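Glial cell-derived neurotrophic factor (PDB 1AGQ) acts as a secreted cystine-knot growth factor that supports neurons, most probably signalling as a dimer through the GFR-alpha-1 co-receptor and the RET receptor tyrosine kinase. Local coordinates at residues V43-H48 with Y68-C73; L64-C69 with K126-R131. All coordinates share one frame; numbering follows the deposited sequence.

Contact 1: residues V43-H48 with Y68-C73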
loop_
_atom_site.group_PDB
_atom_site.type_symbol
_atom_site.label_atom_id
_atom_site.label_comp_id
_atom_site.label_asym_id
_atom_site.label_seq_id
_atom_site.Cartn_x
_atom_site.Cartn_y
_atom_site.Cartn_z
ATOM N N VAL B 43 3.698 2.076 -4.611
ATOM C CA VAL B 43 3.451 3.080 -3.584
ATOM C C VAL B 43 3.590 4.533 -4.012
ATOM O O VAL B 43 4.235 4.846 -5.004
ATOM C CB VAL B 43 4.369 2.852 -2.360
ATOM C CG1 VAL B 43 4.472 1.363 -2.046
ATOM C CG2 VAL B 43 5.733 3.395 -2.621
ATOM N N LEU B 44 2.960 5.394 -3.226
ATOM C CA LEU B 44 2.954 6.824 -3.456
ATOM C C LEU B 44 4.142 7.397 -2.700
ATOM O O LEU B 44 4.389 7.029 -1.552
ATOM C CB LEU B 44 1.648 7.390 -2.914
ATOM C CG LEU B 44 1.252 8.843 -3.172
ATOM C CD1 LEU B 44 0.987 9.061 -4.633
ATOM C CD2 LEU B 44 0.019 9.163 -2.369
ATOM N N THR B 45 4.902 8.263 -3.359
ATOM C CA THR B 45 6.071 8.871 -2.732
ATOM C C THR B 45 5.919 10.379 -2.874
ATOM O O THR B 45 5.575 10.865 -3.958
ATOM C CB THR B 45 7.370 8.441 -3.423
ATOM O OG1 THR B 45 7.543 7.032 -3.271
ATOM C CG2 THR B 45 8.586 9.131 -2.767
ATOM N N ALA B 46 6.165 11.110 -1.786
ATOM C CA ALA B 46 6.040 12.568 -1.805
ATOM C C ALA B 46 7.392 13.292 -1.726
ATOM O O ALA B 46 8.341 12.842 -1.067
ATOM C CB ALA B 46 5.149 13.010 -0.653
ATOM N N ILE B 47 7.467 14.433 -2.403
ATOM C CA ILE B 47 8.668 15.252 -2.362
ATOM C C ILE B 47 8.236 16.721 -2.393
ATOM O O ILE B 47 7.446 17.129 -3.241
ATOM C CB ILE B 47 9.634 14.928 -3.545
ATOM C CG1 ILE B 47 10.867 15.828 -3.467
ATOM C CG2 ILE B 47 8.914 15.024 -4.865
ATOM C CD1 ILE B 47 12.051 15.275 -4.223
ATOM N N HIS B 48 8.696 17.491 -1.420
ATOM C CA HIS B 48 8.344 18.902 -1.382
ATOM C C HIS B 48 9.253 19.598 -2.381
ATOM O O HIS B 48 10.472 19.470 -2.298
ATOM C CB HIS B 48 8.565 19.490 0.007
ATOM C CG HIS B 48 8.359 20.974 0.055
ATOM N ND1 HIS B 48 9.222 21.831 0.697
ATOM C CD2 HIS B 48 7.406 21.751 -0.518
ATOM C CE1 HIS B 48 8.814 23.075 0.519
ATOM N NE2 HIS B 48 7.717 23.056 -0.212
ATOM N N TYR B 68 4.494 10.937 -6.631
ATOM C CA TYR B 68 4.604 10.064 -7.779
ATOM C C TYR B 68 4.451 8.624 -7.331
ATOM O O TYR B 68 4.642 8.315 -6.156
ATOM C CB TYR B 68 5.949 10.276 -8.484
ATOM C CG TYR B 68 7.163 9.920 -7.666
ATOM C CD1 TYR B 68 7.712 10.832 -6.775
ATOM C CD2 TYR B 68 7.801 8.683 -7.818
ATOM C CE1 TYR B 68 8.874 10.538 -6.052
ATOM C CE2 TYR B 68 8.974 8.379 -7.090
ATOM C CZ TYR B 68 9.503 9.313 -6.212
ATOM O OH TYR B 68 10.635 9.021 -5.457
ATOM N N CYS B 69 4.103 7.768 -8.289
ATOM C CA CYS B 69 3.875 6.342 -8.079
ATOM C C CYS B 69 5.021 5.516 -8.648
ATOM O O CYS B 69 5.544 5.795 -9.741
ATOM C CB CYS B 69 2.571 5.942 -8.776
ATOM S SG CYS B 69 1.113 6.838 -8.195
ATOM N N SER B 70 5.427 4.502 -7.899
ATOM C CA SER B 70 6.495 3.627 -8.341
ATOM C C SER B 70 6.473 2.341 -7.534
ATOM O O SER B 70 6.008 2.320 -6.398
ATOM C CB SER B 70 7.851 4.324 -8.204
ATOM O OG SER B 70 8.207 4.518 -6.848
ATOM N N GLY B 71 6.982 1.272 -8.134
ATOM C CA GLY B 71 6.996 -0.016 -7.462
ATOM C C GLY B 71 6.614 -1.117 -8.443
ATOM O O GLY B 71 6.316 -0.841 -9.604
ATOM N N SER B 72 6.594 -2.357 -7.960
ATOM C CA SER B 72 6.281 -3.526 -8.787
ATOM C C SER B 72 4.799 -3.818 -8.983
ATOM O O SER B 72 3.979 -3.574 -8.090
ATOM C CB SER B 72 6.950 -4.766 -8.183
ATOM N N CYS B 73 4.474 -4.355 -10.160
ATOM C CA CYS B 73 3.102 -4.728 -10.513
ATOM C C CYS B 73 3.115 -6.135 -11.087
ATOM O O CYS B 73 2.410 -6.432 -12.052
ATOM C CB CYS B 73 2.544 -3.783 -11.563
ATOM S SG CYS B 73 2.099 -2.184 -10.847
HETATM O O HOH W 1 6.367 5.992 -5.124
#

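Contact 2: residues L64-C69 with K126-R131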
loop_
_atom_site.group_PDB
_atom_site.type_symbol
_atom_site.label_atom_id
_atom_site.label_comp_id
_atom_site.label_asym_id
_atom_site.label_seq_id
_atom_site.Cartn_x
_atom_site.Cartn_y
_atom_site.Cartn_z
ATOM N N LEU B 64 5.051 23.034 -3.704
ATOM C CA LEU B 64 4.058 21.999 -3.712
ATOM C C LEU B 64 4.660 20.694 -3.263
ATOM O O LEU B 64 5.886 20.515 -3.253
ATOM C CB LEU B 64 3.473 21.833 -5.127
ATOM C CG LEU B 64 4.333 21.008 -6.090
ATOM C CD1 LEU B 64 3.504 20.499 -7.265
ATOM C CD2 LEU B 64 5.474 21.874 -6.577
ATOM N N ILE B 65 3.779 19.804 -2.828
ATOM C CA ILE B 65 4.201 18.471 -2.459
ATOM C C ILE B 65 3.906 17.694 -3.759
ATOM O O ILE B 65 2.749 17.540 -4.143
ATOM C CB ILE B 65 3.335 17.879 -1.341
ATOM C CG1 ILE B 65 3.372 18.770 -0.095
ATOM C CG2 ILE B 65 3.848 16.501 -1.009
ATOM C CD1 ILE B 65 4.747 18.882 0.523
ATOM N N PHE B 66 4.937 17.262 -4.467
ATOM C CA PHE B 66 4.708 16.519 -5.692
ATOM C C PHE B 66 4.709 15.051 -5.277
ATOM O O PHE B 66 5.562 14.631 -4.499
ATOM C CB PHE B 66 5.823 16.797 -6.692
ATOM C CG PHE B 66 5.864 15.827 -7.844
ATOM C CD1 PHE B 66 4.924 15.898 -8.859
ATOM C CD2 PHE B 66 6.834 14.828 -7.893
ATOM C CE1 PHE B 66 4.940 14.991 -9.908
ATOM C CE2 PHE B 66 6.852 13.912 -8.946
ATOM C CZ PHE B 66 5.902 13.998 -9.949
ATOM N N ARG B 67 3.740 14.281 -5.761
ATOM C CA ARG B 67 3.704 12.862 -5.422
ATOM C C ARG B 67 3.722 12.015 -6.681
ATOM O O ARG B 67 3.107 12.349 -7.677
ATOM C CB ARG B 67 2.472 12.547 -4.580
ATOM C CG ARG B 67 2.478 13.355 -3.296
ATOM C CD ARG B 67 1.475 12.801 -2.311
ATOM N NE ARG B 67 0.108 13.071 -2.742
ATOM C CZ ARG B 67 -0.947 12.943 -1.946
ATOM N NH1 ARG B 67 -0.769 12.544 -0.694
ATOM N NH2 ARG B 67 -2.168 13.247 -2.381
ATOM N N TYR B 68 4.494 10.937 -6.631
ATOM C CA TYR B 68 4.604 10.064 -7.779
ATOM C C TYR B 68 4.451 8.624 -7.331
ATOM O O TYR B 68 4.642 8.315 -6.156
ATOM C CB TYR B 68 5.949 10.276 -8.484
ATOM C CG TYR B 68 7.163 9.920 -7.666
ATOM C CD1 TYR B 68 7.712 10.832 -6.775
ATOM C CD2 TYR B 68 7.801 8.683 -7.818
ATOM C CE1 TYR B 68 8.874 10.538 -6.052
ATOM C CE2 TYR B 68 8.974 8.379 -7.090
ATOM C CZ TYR B 68 9.503 9.313 -6.212
ATOM O OH TYR B 68 10.635 9.021 -5.457
ATOM N N CYS B 69 4.103 7.768 -8.289
ATOM C CA CYS B 69 3.875 6.342 -8.079
ATOM C C CYS B 69 5.021 5.516 -8.648
ATOM O O CYS B 69 5.544 5.795 -9.741
ATOM C CB CYS B 69 2.571 5.942 -8.776
ATOM S SG CYS B 69 1.113 6.838 -8.195
ATOM N N LYS B 126 -3.591 17.352 -13.457
ATOM C CA LYS B 126 -3.051 15.990 -13.522
ATOM C C LYS B 126 -1.521 16.063 -13.489
ATOM O O LYS B 126 -0.828 15.458 -14.315
ATOM C CB LYS B 126 -3.523 15.315 -14.818
ATOM C CG LYS B 126 -5.012 14.964 -14.825
ATOM C CD LYS B 126 -5.493 14.602 -16.233
ATOM N N HIS B 127 -1.012 16.798 -12.507
ATOM C CA HIS B 127 0.417 17.034 -12.331
ATOM C C HIS B 127 1.044 16.287 -11.157
ATOM O O HIS B 127 2.262 16.190 -11.049
ATOM C CB HIS B 127 0.639 18.534 -12.123
ATOM C CG HIS B 127 0.034 19.060 -10.851
ATOM N ND1 HIS B 127 -1.323 19.073 -10.615
ATOM C CD2 HIS B 127 0.614 19.579 -9.742
ATOM C CE1 HIS B 127 -1.555 19.578 -9.417
ATOM N NE2 HIS B 127 -0.393 19.892 -8.864
ATOM N N SER B 128 0.197 15.767 -10.281
ATOM C CA SER B 128 0.664 15.075 -9.101
ATOM C C SER B 128 -0.272 13.918 -8.759
ATOM O O SER B 128 -1.494 14.034 -8.884
ATOM C CB SER B 128 0.727 16.055 -7.930
ATOM O OG SER B 128 1.446 15.506 -6.843
ATOM N N ALA B 129 0.308 12.813 -8.305
ATOM C CA ALA B 129 -0.503 11.651 -7.954
ATOM C C ALA B 129 -1.211 11.810 -6.610
ATOM O O ALA B 129 -0.667 12.386 -5.662
ATOM C CB ALA B 129 0.368 10.399 -7.926
ATOM N N LYS B 130 -2.430 11.284 -6.544
ATOM C CA LYS B 130 -3.215 11.285 -5.324
ATOM C C LYS B 130 -3.311 9.824 -4.848
ATOM O O LYS B 130 -3.257 9.536 -3.651
ATOM C CB LYS B 130 -4.615 11.827 -5.619
ATOM C CG LYS B 130 -5.544 11.855 -4.434
ATOM C CD LYS B 130 -6.740 12.744 -4.771
ATOM C CE LYS B 130 -7.811 12.676 -3.700
ATOM N NZ LYS B 130 -9.093 13.264 -4.184
ATOM N N ARG B 131 -3.457 8.909 -5.809
ATOM C CA ARG B 131 -3.582 7.468 -5.527
ATOM C C ARG B 131 -2.803 6.726 -6.594
ATOM O O ARG B 131 -2.823 7.132 -7.749
ATOM C CB ARG B 131 -5.042 7.030 -5.637
ATOM C CG ARG B 131 -5.870 7.126 -4.381
ATOM C CD ARG B 131 -7.143 6.287 -4.534
ATOM N NE ARG B 131 -7.950 6.679 -5.694
ATOM C CZ ARG B 131 -8.405 5.832 -6.617
ATOM N NH1 ARG B 131 -8.138 4.536 -6.526
ATOM N NH2 ARG B 131 -9.127 6.279 -7.639
#

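Contact 1: residues V43-H48 with Y68-C73
Val-43, Leu-44 and Thr-45 pair with Ser-70, Cys-69 and Tyr-68 in antiparallel register. The short strand axes approach to 4.8 Å, with 138° between their directions. Val-43/Ser-70 and Thr-45/Tyr-68 are hydrogen-bonded pairs, each closed by two backbone bonds. The shortest of the four runs from Thr-45 N to Tyr-68 O, 2.8 Å. Leu-44 and Cys-69 form the non-hydrogen-bonded pair between them, where Cys-69 CA sends a C-H toward Val-43 O, 3.4 Å apart.

The strands form the first beta finger of the cystine-knot fold. Cys-69, Gly-71 and Cys-73 fit its Cys-X-Gly-X-Cys signature. Disulfides link Cys-69 to Cys-132 and Cys-73 to Cys-134. The backbone angles of Gly-71 would jam a CB against the preceding carbonyl O.

Leu-44 and Cys-69 share one face of the sheet, with Leu-44 CD1 4.2 Å from Cys-69 SG. Val-43, Thr-45, Tyr-68 and Ser-70 lie on the other. There Thr-45 and Tyr-68 lie side by side and point the same way. Thr-45 CB sits over one face of the Tyr-68 ring, 3.8 Å from its centroid, in a CH-pi contact displaced toward the rim. Thr-45 CG2 lies anti to the backbone N and comes 3.4 Å from Tyr-68 OH. That hydroxyl is hydrogen-bonded to His-48 of the second subunit. An alanine in place of Tyr-68 would probably uncover Thr-45 CB and CG2 and leave His-48 of the second subunit without this partner. Beside the ring, a water accepts from Ser-70 OG at 2.9 Å and donates to Tyr-68 O. Its apparent bonds to Val-43 O and Thr-45 OG1 are too short and therefore doubtful.

Contact 2: residues L64-C69 with K126-R131
Arg-67 meets Ser-128 and Ala-129 in the tight middle of this contact. Arg-67 N donates to Ser-128 OG at 2.8 Å. Ala-129 N donates to Arg-67 O at 2.9 Å, from above the carbonyl plane. The Arg-67 chain bends at chi3 (-71°), which turns NE back to Ala-129 O, 3.1 Å away. NE lies in the plane of that carbonyl, but the oxygen is tilted out of the guanidinium plane. Asp-109 takes up the ends of both partners, with a salt bridge to Arg-67 NH2 and a hydrogen bond to Ser-128 OG. Ala-129 CB packs on Cys-69 SG at 3.6 Å.

Toward the other end, Phe-66 presents its ring edge to the backbone of His-127. Phe-66 CE1 lies 3.1 Å from His-127 O, close to the ring plane. This buried oxygen has no polar partner in the model. Leu-64 CD1 and His-127 CD2 meet tip to tip at 3.9 Å.

The solvent side is looser. Lys-130 and Arg-131 are exposed and their CB atoms point away. Arg-67 NH2 still comes 3.7 Å from Lys-130 CA, but the Lys-130 side chain adds little.

The contact joins strand 63-70 to the loop at 127-128 and the start of strand 129-134. There Lys-130 and Arg-131 form a classic beta bulge opposite Ala-107 of strand 103-108. Strand 43-50 flanks strand 63-70, and Leu-87, on helix 79-89 of the third subunit, packs on Phe-66.

Overall arrangement
Strand 63-70 serves both contacts, which share Tyr-68 and Cys-69. Contact 1 binds it to its sheet neighbour, strand 43-50, by regular backbone pairing. Contact 2 joins it to a chain turning into a separate sheet, so side-chain groups take a larger part: two of its three hydrogen bonds use a side-chain atom. Both are partly buried near the middle of the chain. Contact 2 has the more exposed margin, whereas none of the touching residues of contact 1 is fully exposed. Among other places, the two meet where Leu-44 CD2 packs on Lys-130 O. Both touch the third subunit. Contact 1 also has its sheet continued by Thr-45 and Ala-46 into the second subunit.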